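Side-chain contacts in trichothecene 3-O-acetyltransferase (Fusarium sporotrichioides, PDB 2ZBA), which transfers an acetyl group from acetyl-coenzyme A to the 3-hydroxyl of trichothecenes in the biosynthesis of mycotoxins such as T-2 toxin: residues A[247-252]-A[429-434]; A[274-279]-A[448-453]; A[285-290]-A[442-447]; A[328-333]-A[339-344]. One frame throughout, in Å; residues are numbered along the deposited sequence.

Contact 1 (A[247-252]-A[429-434]); sequences KALSEL and GEFTAS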
# COMPACT_ATOMS: atom_id res chain seq x y z
N LYS A 247 -6.03 22.79 -2.53
CA LYS A 247 -5.38 24.08 -2.62
C LYS A 247 -3.94 24.07 -2.10
O LYS A 247 -3.04 24.59 -2.78
CB LYS A 247 -6.24 25.13 -1.91
CG LYS A 247 -5.59 26.47 -1.67
CD LYS A 247 -6.67 27.50 -1.34
CE LYS A 247 -6.23 28.45 -0.26
NZ LYS A 247 -4.97 29.13 -0.59
N ALA A 248 -3.69 23.47 -0.94
CA ALA A 248 -2.31 23.30 -0.46
C ALA A 248 -1.42 22.47 -1.41
O ALA A 248 -0.23 22.77 -1.55
CB ALA A 248 -2.28 22.72 0.94
N LEU A 249 -2.00 21.44 -2.04
CA LEU A 249 -1.28 20.57 -2.99
C LEU A 249 -1.02 21.29 -4.30
O LEU A 249 0.00 21.07 -4.95
CB LEU A 249 -2.09 19.30 -3.28
CG LEU A 249 -2.21 18.29 -2.15
CD1 LEU A 249 -3.39 17.37 -2.42
CD2 LEU A 249 -0.91 17.52 -1.99
N SER A 250 -1.96 22.14 -4.68
CA SER A 250 -1.89 22.91 -5.91
C SER A 250 -0.71 23.90 -5.80
O SER A 250 0.10 24.02 -6.70
CB SER A 250 -3.24 23.60 -6.15
OG SER A 250 -3.13 24.71 -7.01
N GLU A 251 -0.63 24.56 -4.65
CA GLU A 251 0.46 25.48 -4.30
C GLU A 251 1.82 24.78 -4.17
O GLU A 251 2.83 25.32 -4.61
CB GLU A 251 0.11 26.24 -3.02
CG GLU A 251 -1.12 27.15 -3.21
CD GLU A 251 -1.66 27.78 -1.92
OE1 GLU A 251 -1.12 27.51 -0.82
OE2 GLU A 251 -2.64 28.55 -2.04
N LEU A 252 1.82 23.60 -3.56
CA LEU A 252 3.01 22.75 -3.51
C LEU A 252 3.52 22.37 -4.90
O LEU A 252 4.69 22.53 -5.17
CB LEU A 252 2.75 21.48 -2.67
CG LEU A 252 2.72 21.62 -1.14
CD1 LEU A 252 2.33 20.27 -0.48
CD2 LEU A 252 4.05 22.14 -0.58
N GLY A 429 -10.06 15.73 -4.29
CA GLY A 429 -8.64 15.98 -4.55
C GLY A 429 -7.79 16.03 -3.30
O GLY A 429 -6.58 16.23 -3.37
N GLU A 430 -8.42 15.86 -2.14
CA GLU A 430 -7.70 15.88 -0.88
C GLU A 430 -6.80 14.66 -0.80
O GLU A 430 -7.21 13.56 -1.20
CB GLU A 430 -8.66 15.91 0.32
CG GLU A 430 -7.97 15.84 1.68
CD GLU A 430 -8.90 15.38 2.81
OE1 GLU A 430 -9.49 14.27 2.72
OE2 GLU A 430 -9.03 16.13 3.80
N PHE A 431 -5.60 14.88 -0.29
CA PHE A 431 -4.62 13.83 -0.02
C PHE A 431 -4.54 13.66 1.47
O PHE A 431 -4.67 14.62 2.22
CB PHE A 431 -3.22 14.21 -0.52
CG PHE A 431 -2.90 13.70 -1.89
CD1 PHE A 431 -3.70 14.01 -2.97
CD2 PHE A 431 -1.76 12.92 -2.10
CE1 PHE A 431 -3.39 13.56 -4.24
CE2 PHE A 431 -1.43 12.45 -3.36
CZ PHE A 431 -2.25 12.77 -4.44
N THR A 432 -4.30 12.43 1.90
CA THR A 432 -3.94 12.18 3.29
C THR A 432 -2.73 11.27 3.30
O THR A 432 -2.67 10.31 2.53
CB THR A 432 -5.12 11.55 4.06
OG1 THR A 432 -6.18 12.51 4.14
CG2 THR A 432 -4.72 11.12 5.47
N ALA A 433 -1.76 11.60 4.14
CA ALA A 433 -0.56 10.82 4.31
C ALA A 433 -0.61 10.15 5.67
O ALA A 433 -0.86 10.81 6.69
CB ALA A 433 0.69 11.69 4.20
N SER A 434 -0.38 8.85 5.69
CA SER A 434 -0.22 8.13 6.95
C SER A 434 1.29 8.06 7.18
O SER A 434 2.04 7.57 6.34
CB SER A 434 -0.88 6.75 6.88
OG SER A 434 -0.97 6.19 8.17

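Contact 2 (A[274-279]-A[448-453]); sequences SAFIWQ and DEEWTK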
# COMPACT_ATOMS: atom_id res chain seq x y z
N SER A 274 5.50 14.16 -2.17
CA SER A 274 6.57 13.27 -1.73
C SER A 274 7.83 14.07 -1.41
O SER A 274 8.50 13.81 -0.41
CB SER A 274 6.89 12.21 -2.80
OG SER A 274 5.72 11.47 -3.16
N ALA A 275 8.16 15.02 -2.29
CA ALA A 275 9.32 15.91 -2.14
C ALA A 275 9.18 16.84 -0.94
O ALA A 275 10.14 17.10 -0.20
CB ALA A 275 9.51 16.71 -3.41
N PHE A 276 7.98 17.35 -0.74
CA PHE A 276 7.75 18.24 0.41
C PHE A 276 7.92 17.48 1.71
O PHE A 276 8.47 18.01 2.69
CB PHE A 276 6.37 18.92 0.32
CG PHE A 276 6.06 19.82 1.50
CD1 PHE A 276 6.80 20.98 1.72
CD2 PHE A 276 5.04 19.49 2.39
CE1 PHE A 276 6.52 21.82 2.82
CE2 PHE A 276 4.75 20.31 3.47
CZ PHE A 276 5.50 21.49 3.69
N ILE A 277 7.51 16.21 1.73
CA ILE A 277 7.67 15.40 2.94
C ILE A 277 9.12 14.98 3.23
O ILE A 277 9.54 14.94 4.38
CB ILE A 277 6.75 14.15 2.93
CG1 ILE A 277 5.28 14.57 2.98
CG2 ILE A 277 7.10 13.23 4.12
CD1 ILE A 277 4.32 13.56 2.49
N TRP A 278 9.86 14.65 2.19
CA TRP A 278 11.28 14.35 2.33
C TRP A 278 12.03 15.58 2.85
O TRP A 278 12.83 15.46 3.77
CB TRP A 278 11.88 13.87 1.01
CG TRP A 278 13.24 13.19 1.14
CD1 TRP A 278 13.87 12.79 2.28
CD2 TRP A 278 14.09 12.79 0.06
NE1 TRP A 278 15.07 12.19 1.99
CE2 TRP A 278 15.23 12.16 0.63
CE3 TRP A 278 13.99 12.88 -1.34
CZ2 TRP A 278 16.26 11.63 -0.15
CZ3 TRP A 278 15.04 12.36 -2.12
CH2 TRP A 278 16.15 11.75 -1.51
N GLN A 279 11.73 16.74 2.28
CA GLN A 279 12.36 17.98 2.71
C GLN A 279 11.99 18.28 4.17
O GLN A 279 12.86 18.57 4.99
CB GLN A 279 11.94 19.16 1.83
CG GLN A 279 12.54 19.15 0.42
CD GLN A 279 12.63 20.55 -0.20
OE1 GLN A 279 12.25 21.54 0.43
NE2 GLN A 279 13.12 20.63 -1.43
N ASP A 448 6.30 22.47 13.15
CA ASP A 448 7.04 23.15 12.09
C ASP A 448 6.15 24.13 11.32
O ASP A 448 5.10 23.75 10.80
CB ASP A 448 7.64 22.11 11.14
CG ASP A 448 8.59 22.71 10.14
OD1 ASP A 448 9.80 22.70 10.43
OD2 ASP A 448 8.12 23.18 9.08
N GLU A 449 6.57 25.40 11.24
CA GLU A 449 5.77 26.44 10.59
C GLU A 449 5.52 26.21 9.09
O GLU A 449 4.41 26.45 8.59
CB GLU A 449 6.36 27.84 10.85
N GLU A 450 6.55 25.78 8.36
CA GLU A 450 6.40 25.53 6.92
C GLU A 450 5.55 24.29 6.65
O GLU A 450 4.74 24.27 5.74
CB GLU A 450 7.76 25.43 6.22
CG GLU A 450 7.62 25.35 4.69
CD GLU A 450 8.94 25.14 3.96
OE1 GLU A 450 8.86 24.81 2.76
OE2 GLU A 450 10.03 25.30 4.57
N TRP A 451 5.73 23.26 7.47
CA TRP A 451 4.91 22.03 7.38
C TRP A 451 3.42 22.31 7.56
O TRP A 451 2.60 21.95 6.71
CB TRP A 451 5.42 20.98 8.39
CG TRP A 451 4.56 19.74 8.49
CD1 TRP A 451 3.63 19.46 9.47
CD2 TRP A 451 4.55 18.63 7.59
NE1 TRP A 451 3.04 18.24 9.22
CE2 TRP A 451 3.59 17.71 8.08
CE3 TRP A 451 5.25 18.31 6.42
CZ2 TRP A 451 3.31 16.49 7.42
CZ3 TRP A 451 4.97 17.10 5.76
CH2 TRP A 451 4.01 16.21 6.27
N THR A 452 3.07 22.98 8.67
CA THR A 452 1.67 23.26 9.03
C THR A 452 0.96 24.28 8.13
O THR A 452 -0.26 24.38 8.15
CB THR A 452 1.53 23.67 10.53
OG1 THR A 452 2.16 24.93 10.74
CG2 THR A 452 2.14 22.63 11.46
N LYS A 453 1.72 25.05 7.36
CA LYS A 453 1.16 25.84 6.26
C LYS A 453 0.41 24.96 5.23
O LYS A 453 -0.60 25.37 4.64
CB LYS A 453 2.29 26.62 5.55
CG LYS A 453 1.82 27.53 4.43

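Contact 3 (A[285-290]-A[442-447]); sequences RLARLD and MERLKA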
# COMPACT_ATOMS: atom_id res chain seq x y z
N ARG A 285 14.77 16.61 11.17
CA ARG A 285 15.82 15.65 11.59
C ARG A 285 17.20 16.31 11.71
O ARG A 285 18.10 15.74 12.32
CB ARG A 285 15.89 14.45 10.63
CG ARG A 285 14.86 13.40 10.90
CD ARG A 285 14.78 12.38 9.76
NE ARG A 285 13.86 11.30 10.13
CZ ARG A 285 13.45 10.33 9.31
NH1 ARG A 285 13.90 10.26 8.05
NH2 ARG A 285 12.61 9.40 9.78
N LEU A 286 17.35 17.49 11.14
CA LEU A 286 18.54 18.31 11.33
C LEU A 286 18.74 18.73 12.78
O LEU A 286 19.84 19.13 13.16
CB LEU A 286 18.51 19.55 10.45
CG LEU A 286 18.79 19.33 8.97
CD1 LEU A 286 18.63 20.63 8.22
CD2 LEU A 286 20.20 18.74 8.82
N ALA A 287 17.69 18.64 13.59
CA ALA A 287 17.80 18.89 15.02
C ALA A 287 18.48 17.73 15.77
O ALA A 287 18.84 17.88 16.94
CB ALA A 287 16.43 19.20 15.62
N ARG A 288 18.68 16.58 15.11
CA ARG A 288 19.21 15.39 15.80
C ARG A 288 20.24 14.57 15.01
O ARG A 288 20.83 13.63 15.53
CB ARG A 288 18.07 14.48 16.32
CG ARG A 288 17.16 13.84 15.25
CD ARG A 288 16.39 12.60 15.78
NE ARG A 288 15.70 11.89 14.71
CZ ARG A 288 16.19 10.83 14.03
NH1 ARG A 288 17.39 10.34 14.32
NH2 ARG A 288 15.47 10.27 13.06
N LEU A 289 20.47 14.93 13.75
CA LEU A 289 21.47 14.27 12.90
C LEU A 289 22.37 15.32 12.25
O LEU A 289 21.88 16.41 11.91
CB LEU A 289 20.78 13.47 11.80
CG LEU A 289 19.85 12.29 12.12
CD1 LEU A 289 19.07 11.94 10.87
CD2 LEU A 289 20.64 11.09 12.63
N ASP A 290 23.65 14.99 12.04
CA ASP A 290 24.59 15.81 11.24
C ASP A 290 23.97 16.21 9.90
O ASP A 290 23.17 15.46 9.34
CB ASP A 290 25.90 15.06 10.93
CG ASP A 290 26.93 15.13 12.05
OD1 ASP A 290 26.96 16.13 12.82
OD2 ASP A 290 27.75 14.19 12.16
N MSE A 442 8.21 13.46 15.11
CA MSE A 442 6.77 13.76 15.04
C MSE A 442 6.42 15.11 15.65
O MSE A 442 5.68 15.88 15.05
CB MSE A 442 5.94 12.64 15.69
CG MSE A 442 4.44 12.74 15.41
SE MSE A 442 3.90 12.31 13.58
CE MSE A 442 3.95 10.31 13.70
N GLU A 443 6.94 15.40 16.84
CA GLU A 443 6.57 16.63 17.56
C GLU A 443 7.20 17.88 16.94
O GLU A 443 6.58 18.95 16.94
CB GLU A 443 6.85 16.53 19.07
CG GLU A 443 8.26 16.18 19.52
CD GLU A 443 8.38 16.09 21.06
OE1 GLU A 443 8.03 17.08 21.74
OE2 GLU A 443 8.80 15.02 21.59
N ARG A 444 8.41 17.74 16.40
CA ARG A 444 9.04 18.83 15.67
C ARG A 444 8.36 19.11 14.33
O ARG A 444 8.27 20.26 13.91
CB ARG A 444 10.56 18.59 15.52
CG ARG A 444 11.29 18.71 16.87
CD ARG A 444 12.80 18.90 16.74
NE ARG A 444 13.55 17.67 16.93
CZ ARG A 444 14.40 17.42 17.93
NH1 ARG A 444 14.63 18.33 18.87
NH2 ARG A 444 15.04 16.26 17.97
N LEU A 445 7.84 18.06 13.69
CA LEU A 445 7.13 18.21 12.41
C LEU A 445 5.81 18.93 12.61
O LEU A 445 5.51 19.91 11.91
CB LEU A 445 6.89 16.84 11.75
CG LEU A 445 6.49 16.89 10.28
CD1 LEU A 445 7.62 17.49 9.44
CD2 LEU A 445 6.08 15.52 9.74
N LYS A 446 5.04 18.44 13.57
CA LYS A 446 3.76 19.03 13.97
C LYS A 446 3.88 20.51 14.36
O LYS A 446 3.00 21.29 14.07
CB LYS A 446 3.15 18.23 15.11
CG LYS A 446 2.58 16.88 14.67
CD LYS A 446 2.35 15.97 15.87
CE LYS A 446 1.39 16.57 16.88
NZ LYS A 446 1.03 15.57 17.91
N ALA A 447 4.99 20.87 15.00
CA ALA A 447 5.26 22.27 15.36
C ALA A 447 5.95 23.10 14.27
O ALA A 447 6.17 24.31 14.44
CB ALA A 447 6.05 22.34 16.66

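Contact 4 (A[328-333]-A[339-344]); sequences AEIANE and ASRLRS. With COA (coenzyme A), chain E.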
# COMPACT_ATOMS: atom_id res chain seq x y z
N ALA A 328 20.89 17.52 5.03
CA ALA A 328 21.01 18.98 4.81
C ALA A 328 20.78 19.37 3.36
O ALA A 328 20.18 20.41 3.07
N GLU A 329 21.24 18.54 2.42
CA GLU A 329 21.06 18.83 1.00
C GLU A 329 19.59 18.83 0.63
O GLU A 329 19.12 19.73 -0.08
CB GLU A 329 21.79 17.77 0.17
CG GLU A 329 22.36 18.25 -1.14
CD GLU A 329 23.57 17.43 -1.56
OE1 GLU A 329 23.82 17.31 -2.78
OE2 GLU A 329 24.27 16.88 -0.67
N ILE A 330 18.86 17.83 1.11
CA ILE A 330 17.44 17.70 0.77
C ILE A 330 16.60 18.81 1.42
O ILE A 330 15.77 19.42 0.76
CB ILE A 330 16.89 16.26 1.07
CG1 ILE A 330 17.51 15.24 0.11
CG2 ILE A 330 15.35 16.21 1.03
CD1 ILE A 330 17.09 15.39 -1.36
N ALA A 331 16.83 19.08 2.70
CA ALA A 331 16.09 20.14 3.40
C ALA A 331 16.24 21.49 2.69
O ALA A 331 15.24 22.20 2.46
CB ALA A 331 16.55 20.24 4.84
N ASN A 332 17.47 21.82 2.31
CA ASN A 332 17.84 23.17 1.88
C ASN A 332 17.82 23.44 0.38
O ASN A 332 18.17 24.54 -0.05
CB ASN A 332 19.21 23.56 2.46
CG ASN A 332 19.24 23.48 3.98
OD1 ASN A 332 18.31 23.90 4.65
ND2 ASN A 332 20.32 22.93 4.53
N GLU A 333 17.41 22.46 -0.43
CA GLU A 333 17.29 22.69 -1.87
C GLU A 333 15.87 23.14 -2.23
O GLU A 333 14.95 22.99 -1.41
CB GLU A 333 17.73 21.46 -2.68
CG GLU A 333 16.77 20.27 -2.68
CD GLU A 333 17.40 19.00 -3.25
OE1 GLU A 333 18.62 19.01 -3.54
OE2 GLU A 333 16.70 17.97 -3.41
N ALA A 339 11.65 17.24 -6.10
CA ALA A 339 10.63 16.56 -6.91
C ALA A 339 11.19 15.97 -8.19
O ALA A 339 10.73 14.92 -8.66
CB ALA A 339 9.48 17.50 -7.23
N SER A 340 12.17 16.67 -8.77
CA SER A 340 12.88 16.24 -9.97
C SER A 340 13.67 14.95 -9.76
O SER A 340 13.69 14.10 -10.64
CB SER A 340 13.83 17.33 -10.46
OG SER A 340 13.10 18.46 -10.88
N ARG A 341 14.33 14.82 -8.61
CA ARG A 341 15.02 13.56 -8.23
C ARG A 341 14.08 12.38 -8.41
O ARG A 341 14.41 11.36 -9.02
CB ARG A 341 15.47 13.62 -6.77
CG ARG A 341 16.44 14.70 -6.46
CD ARG A 341 16.91 14.59 -5.04
NE ARG A 341 17.82 15.67 -4.68
CZ ARG A 341 19.13 15.53 -4.50
NH1 ARG A 341 19.71 14.34 -4.66
NH2 ARG A 341 19.87 16.58 -4.16
N LEU A 342 12.86 12.56 -7.88
CA LEU A 342 11.83 11.54 -7.90
C LEU A 342 11.31 11.24 -9.30
O LEU A 342 11.29 10.09 -9.71
CB LEU A 342 10.67 11.92 -6.95
CG LEU A 342 11.03 12.23 -5.48
CD1 LEU A 342 9.78 12.62 -4.67
CD2 LEU A 342 11.78 11.08 -4.79
N ARG A 343 10.89 12.28 -10.03
CA ARG A 343 10.37 12.11 -11.40
C ARG A 343 11.39 11.49 -12.38
O ARG A 343 11.03 10.70 -13.27
CB ARG A 343 9.83 13.46 -11.93
CG ARG A 343 9.29 13.45 -13.36
CD ARG A 343 8.24 12.38 -13.64
NE ARG A 343 7.12 12.37 -12.69
CZ ARG A 343 6.01 11.66 -12.84
NH1 ARG A 343 5.81 10.87 -13.89
NH2 ARG A 343 5.06 11.74 -11.91
N SER A 344 12.66 11.81 -12.18
CA SER A 344 13.74 11.32 -13.05
C SER A 344 13.90 9.81 -13.04
O SER A 344 14.32 9.21 -14.03
CB SER A 344 15.07 11.98 -12.68
OG SER A 344 15.62 11.38 -11.51
N1A COA E . 3.24 17.03 -18.95
C2A COA E . 2.68 17.61 -17.83
N3A COA E . 2.08 16.80 -16.87
C4A COA E . 2.04 15.44 -17.03
C5A COA E . 2.59 14.85 -18.16
C6A COA E . 3.20 15.66 -19.14
N6A COA E . 3.64 15.13 -20.28
N7A COA E . 2.40 13.52 -18.07
C8A COA E . 1.75 13.26 -16.91
N9A COA E . 1.52 14.44 -16.25
C1B COA E . 0.93 14.60 -14.90
C2B COA E . -0.56 14.32 -14.89
O2B COA E . -1.30 15.48 -15.23
C3B COA E . -0.78 13.83 -13.47
O3B COA E . -0.59 14.94 -12.63
P3B COA E . -1.55 15.37 -11.41
O7A COA E . -1.87 14.13 -10.61
O8A COA E . -2.85 15.94 -11.93
O9A COA E . -0.73 16.35 -10.63
C4B COA E . 0.48 13.01 -13.24
O4B COA E . 1.50 13.68 -13.97
C5B COA E . 0.42 11.56 -13.69
O5B COA E . 1.76 11.07 -13.57
P1A COA E . 2.05 9.57 -13.07
O1A COA E . 1.40 8.56 -13.97
O2A COA E . 3.53 9.31 -12.86
O3A COA E . 1.26 9.38 -11.66
P2A COA E . 1.64 10.03 -10.24
O4A COA E . 0.36 10.58 -9.65
O5A COA E . 2.78 11.02 -10.25
O6A COA E . 2.14 8.80 -9.34
CBP COA E . 3.66 7.04 -8.71
CCP COA E . 3.51 8.42 -9.33
CDP COA E . 3.59 7.22 -7.20
CEP COA E . 5.02 6.45 -9.14
CAP COA E . 2.50 6.16 -9.20
OAP COA E . 2.55 6.02 -10.61
C9P COA E . 2.42 4.79 -8.58
O9P COA E . 3.19 3.75 -9.11
N8P COA E . 1.58 4.58 -7.57
C7P COA E . 1.48 3.27 -6.93
C6P COA E . 2.56 3.04 -5.86
C5P COA E . 2.37 1.67 -5.23
O5P COA E . 2.67 0.62 -5.85
N4P COA E . 1.88 1.64 -3.99
C3P COA E . 1.06 0.50 -3.58
C2P COA E . 1.67 -0.27 -2.41
S1P COA E . 1.28 -2.04 -2.38

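Contact 1 (A[247-252]-A[429-434])
Leu249 and Phe431 meet where helix 246-257 packs against strand 431-438 of a mixed beta sheet, part of the alpha/beta fold of this BAHD-superfamily acyltransferase. Their side chains cross at about a right angle. The branch that does the touching is CD1 of Leu249. It lies 3.4 Å from CD1 of Phe431 and is also close to CB and CG of that residue, so the methyl group sits at the root of the aromatic side chain, obliquely to the ring. The leucine reaches this place because its CG stands beside the backbone N and anti to the carbonyl carbon (chi1 -70°), which turns the branched end toward the strand.

No hydrogen bond joins the two segments; the contact is small and mainly apolar. Leu249 is also covered by Thr269 and Leu273 of helix 269-285 and by Phe244 of the adjoining strand 237-244. Leu273 touches Phe431 as well, bridging the two. Coenzyme A is near, its nearest atom about 6 Å from the Phe431 side chain. On another side of the helix, Lys247 NZ and Glu251 OE2 form a salt bridge of 2.8 Å, one turn apart.

Gly429 leads into the strand with a positive phi of 106°, a conformation in which a CB would collide with the preceding carbonyl oxygen. Its own carbonyl oxygen lies at the edge of the Phe431 ring, in the ring plane, and that same Gly429 O is 3.5 Å from Leu249 CD1.

Contact 2 (A[274-279]-A[448-453])
Phe276 lies nearly parallel to the six-membered ring of Trp451, the planes only 5° apart, but the rings are slid so far that they barely overlap. Their centroids are 5.6 Å apart, and the closest atoms are CE2 of Phe276 and CE3 of Trp451, 3.6 Å from each other. Both side chains leave the backbone with CG anti to N, which carries each ring into the space between the helical segments 274-279 and 449-453, whose axes run near antiparallel and approach to 11.2 Å.

Glu450 borders the other part of the phenylalanine rim. Its carbonyl O is 3.5 Å from Phe276 CZ, near the ring plane, and its extended side chain slides past the ring in the opposite direction to bring OE1 to the edge at CE1. Ile277 adds its CG1 in the plane of the indole, 3.8 Å from Trp451 CZ3.

Asp448 N-caps the short helix: OD2 accepts from Trp451 N at 2.9 Å through its anti lone pair, in a fairly straight bond (162°). The same OD2 makes a salt bridge to Arg283, tying the cap to helix 269-285.

Around this pair, Phe242 of strand 237-244 meets Trp451 edge-to-face, and Tyr454 does the same to Phe276. Ile277 continues onto Met420 and Phe422 of strand 419-422, while Ala275 faces helix 335-344, so helix 269-285 is wedged between sheet and helices.

Contact 3 (A[285-290]-A[442-447])
Ala287 and Arg288 sit in the turn that ends helix 269-285, where Arg285 O accepts from both Arg288 N and Leu289 N, and the turn faces Arg444 on helix 439-446. The contact is made by a methyl group laid on a flat cation. Ala287 CB stands 3.4 Å above the plane of the Arg444 guanidinium, over its centre, and is 3.5 Å from Arg444 NE. Arg288 adds its CB, 3.9 Å from NH2 of Arg444 and placed obliquely to the group. The arginine chain is bent at chi3 (-99°), which swings the guanidinium round so that a face, rather than its edge, meets the methyl.

No hydrogen bond crosses between the segments, and the polar ends look elsewhere. Arg444 NH2 forms a salt bridge with Glu440, one turn earlier on its own helix. Arg288 bonds through NE to Asp441 and through NH2 to the carbonyl of Ser380; Arg285 reaches the other carboxylate oxygen of Asp441.

Arg288 NE and Arg444 NH2 are 5.5 Å apart, and the carboxylates of Asp441 and Glu440, bound to these arginines, would be expected to balance the positive charge. Across the two segments the contact is probably van der Waals in character, methyl on guanidinium face, an approach that keeps the N-H groups, which lie in the plane, available to in-plane acceptors such as carboxylates.

Contact 4 (A[328-333]-A[339-344])
Glu333 carries its CG between the backbone N and the carbonyl carbon (chi1 74°) and runs extended beyond it, while Arg341 is stretched out from CG to NE; these shapes bring the two charged ends together from opposite directions. They meet side-on. Arg341 NH2 donates to Glu333 OE1 at 2.8 Å along a nearly straight path (171°), and Arg341 NE donates to Glu333 OE2 at 2.9 Å. Each oxygen uses its syn lone pair, and the two planes are 23° apart, close to coplanar: a bidentate salt bridge that fixes the rotation of both groups.

Ile330 closes one face of the guanidinium. Its CD1 lies over the plane, toward the rim, and is 3.4 Å from Arg341 NE. Glu329 OE1 adds a second negative charge at the edge, 4.2 Å from Arg341 NH2, too far for a salt bridge; its OE2 is bonded to Thr326. Glu333 OE2 also accepts from Thr338 OG1, in the first turn of helix 335-344.

Two residues on, Arg343 heads for the cofactor. Its NH1 donates to O2A of coenzyme A at 2.9 Å, NH2 reaches the same oxygen, and Asp271 holds NE by a salt bridge. The helix thus uses one arginine to tie itself to Glu333, just past helix 327-332, and another for the pyrophosphate, whose negative charge Arg343 would be expected to offset.

Overall arrangement
From the N terminus, helix 246-257 opens contact 1, helix 269-285 opens contact 2, and the turn after it opens contact 3. Contact 4 then closes at once, a short loop within 328-344 nested inside the other three. The chain returns through strand 431-438, closing contact 1, helix 439-446, closing contact 3, and 448-453, closing contact 2. Contact 3 is therefore nested in contact 2, while contact 1 crosses both. Helix 269-285 is the common element: Leu252 of contact 1 packs on Phe276, and Gln279 and Ala275 lie against segments 328-333 and 339-344 of contact 4. Together they tie the C-terminal strand and helices to the coenzyme A side of the fold.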